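Local coordinates for putative PLP-dependent aminotransferase (Bacillus cereus ATCC 10987, PDB 3JU7), which probably catalyses pyridoxal phosphate-dependent transamination, as a member of the DegT/DnrJ/EryC1/StrS aminotransferase family, at the interface of chains A and B. Sequence-based numbering; all coordinates share one arbitrary frame. Chains: chain A/B, Putative PLP-dependent aminotransferase.

The interface of chains A and B. Residues chain A 15, 19, 22; chain B 15, 19, 22-23, 26.
Near the N-terminus of each subunit, a short 3-10 helix starting at residue 15 runs into helix 19-28, and the two copies of this element pack against each other about a two-fold axis. Aminotransferases of this fold commonly work as dimers, so the contact probably belongs to the functional assembly.

The apolar part is built from valine and leucine methyls. On both valines CG2 stands anti to the backbone N and points at the partner helix, where it meets two leucines from successive turns. A:Val15 CG2 touches B:Leu22 CD1 at 3.7 Å and B:Leu19 CD1 at 3.8 Å, crossing each side chain at about a right angle. The symmetry-related methyl, B:Val15 CG2, sits likewise against A:Leu19 and A:Leu22, 3.8 Å from CD1 of the latter. Different torsions bring the leucines to the same valine: CG of A:Leu19 is anti to the backbone N (chi1 -159°), whereas CG of A:Leu22 is anti to the carbonyl carbon (chi1 -65°). Between the two valine clusters the Leu22 side chains reach toward each other tip to tip, A:Leu22 CD1 lying 4.0 Å from B:Leu22 CD1.

The polar contact lies at the start of the 3-10 helix. The backbone N of A:Val15 donates a hydrogen bond of 2.9 Å to the carboxylate OD2 of B:Asp26, nearly straight at 168° and received on the syn lone pair. The carboxylate thereby caps the helix start across the subunit boundary, where the amide end of the short helix may help to stabilise a negative charge on it. The B:Lys23 chain is extended as far as CE and bent at chi4, which brings NZ against CG1 of A:Val15. A:Val15 CG1, in the crowded position between backbone N and carbonyl carbon, lies 3.4 Å from B:Asp26 OD2 and 3.8 Å from B:Lys23 NZ.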
ATOM      1  N   VAL A  15       6.775  20.145  10.138  1.00 22.96           N
ATOM      2  CA  VAL A  15       6.717  20.589   8.740  1.00 21.49           C
ATOM      3  C   VAL A  15       7.877  21.543   8.332  1.00 18.84           C
ATOM      4  O   VAL A  15       8.385  21.441   7.218  1.00 19.72           O
ATOM      5  CB  VAL A  15       5.341  21.200   8.350  1.00 23.82           C
ATOM      6  CG1 VAL A  15       4.947  22.397   9.289  1.00 18.97           C
ATOM      7  CG2 VAL A  15       5.350  21.579   6.838  1.00 21.91           C
ATOM      8  N   LEU A  19       9.874  21.612   4.414  1.00 20.26           N
ATOM      9  CA  LEU A  19       9.072  22.537   3.606  1.00 20.34           C
ATOM     10  C   LEU A  19       9.791  22.849   2.289  1.00 20.62           C
ATOM     11  O   LEU A  19       9.173  22.864   1.249  1.00 21.13           O
ATOM     12  CB  LEU A  19       8.750  23.817   4.387  1.00 21.65           C
ATOM     13  CG  LEU A  19       7.573  24.707   3.977  1.00 29.28           C
ATOM     14  CD1 LEU A  19       6.333  23.881   3.685  1.00 29.31           C
ATOM     15  CD2 LEU A  19       7.259  25.692   5.104  1.00 25.71           C
ATOM     16  N   LEU A  22       8.995  20.179  -0.019  1.00 23.42           N
ATOM     17  CA  LEU A  22       7.634  20.391  -0.509  1.00 22.66           C
ATOM     18  C   LEU A  22       7.597  21.479  -1.602  1.00 22.48           C
ATOM     19  O   LEU A  22       6.888  21.332  -2.607  1.00 20.32           O
ATOM     20  CB  LEU A  22       6.666  20.732   0.638  1.00 22.45           C
ATOM     21  CG  LEU A  22       6.444  19.622   1.676  1.00 25.44           C
ATOM     22  CD1 LEU A  22       5.410  20.043   2.700  1.00 24.89           C
ATOM     23  CD2 LEU A  22       6.026  18.324   1.058  1.00 19.46           C
TER
ATOM     24  N   VAL B  15       1.593  23.540  -1.336  1.00 24.07           N
ATOM     25  CA  VAL B  15       1.706  23.376   0.117  1.00 22.17           C
ATOM     26  C   VAL B  15       0.922  24.410   0.911  1.00 19.23           C
ATOM     27  O   VAL B  15       0.333  24.084   1.951  1.00 19.58           O
ATOM     28  CB  VAL B  15       3.201  23.309   0.580  1.00 22.80           C
ATOM     29  CG1 VAL B  15       4.054  24.567   0.086  1.00 22.08           C
ATOM     30  CG2 VAL B  15       3.274  23.122   2.052  1.00 18.51           C
ATOM     31  N   LEU B  19      -1.055  23.599   4.513  1.00 18.94           N
ATOM     32  CA  LEU B  19      -0.149  23.952   5.623  1.00 20.22           C
ATOM     33  C   LEU B  19      -0.836  24.028   6.991  1.00 18.70           C
ATOM     34  O   LEU B  19      -0.275  23.549   7.968  1.00 17.03           O
ATOM     35  CB  LEU B  19       0.619  25.274   5.353  1.00 19.16           C
ATOM     36  CG  LEU B  19       1.813  25.609   6.267  1.00 24.40           C
ATOM     37  CD1 LEU B  19       2.829  24.427   6.380  1.00 20.47           C
ATOM     38  CD2 LEU B  19       2.507  26.911   5.902  1.00 15.77           C
ATOM     39  N   LEU B  22      -1.121  20.509   8.156  1.00 22.96           N
ATOM     40  CA  LEU B  22       0.174  19.966   8.545  1.00 23.15           C
ATOM     41  C   LEU B  22       0.489  20.398   9.974  1.00 22.33           C
ATOM     42  O   LEU B  22       0.850  19.575  10.817  1.00 22.10           O
ATOM     43  CB  LEU B  22       1.268  20.383   7.570  1.00 18.22           C
ATOM     44  CG  LEU B  22       1.087  19.853   6.136  1.00 24.98           C
ATOM     45  CD1 LEU B  22       2.298  20.193   5.246  1.00 20.29           C
ATOM     46  CD2 LEU B  22       0.793  18.319   6.119  1.00 21.35           C
ATOM     47  N   LYS B  23       0.301  21.671  10.265  1.00 21.85           N
ATOM     48  CA  LYS B  23       0.472  22.130  11.644  1.00 23.38           C
ATOM     49  C   LYS B  23      -0.547  21.459  12.608  1.00 21.76           C
ATOM     50  O   LYS B  23      -0.198  21.168  13.754  1.00 21.15           O
ATOM     51  CB  LYS B  23       0.445  23.663  11.716  1.00 23.12           C
ATOM     52  CG  LYS B  23       1.566  24.286  10.875  1.00 30.34           C
ATOM     53  CD  LYS B  23       1.637  25.751  11.114  1.00 37.40           C
ATOM     54  CE  LYS B  23       2.862  26.358  10.482  1.00 43.52           C
ATOM     55  NZ  LYS B  23       4.122  25.742  10.972  1.00 44.33           N
ATOM     56  N   ASP B  26       1.076  18.148  13.347  1.00 20.13           N
ATOM     57  CA  ASP B  26       2.256  18.299  14.174  1.00 21.59           C
ATOM     58  C   ASP B  26       1.854  18.525  15.633  1.00 25.01           C
ATOM     59  O   ASP B  26       2.475  17.966  16.555  1.00 28.08           O
ATOM     60  CB  ASP B  26       3.114  19.496  13.696  1.00 20.77           C
ATOM     61  CG  ASP B  26       3.983  19.180  12.456  1.00 28.73           C
ATOM     62  OD1 ASP B  26       4.251  17.984  12.143  1.00 27.62           O
ATOM     63  OD2 ASP B  26       4.428  20.150  11.799  1.00 29.92           O
TER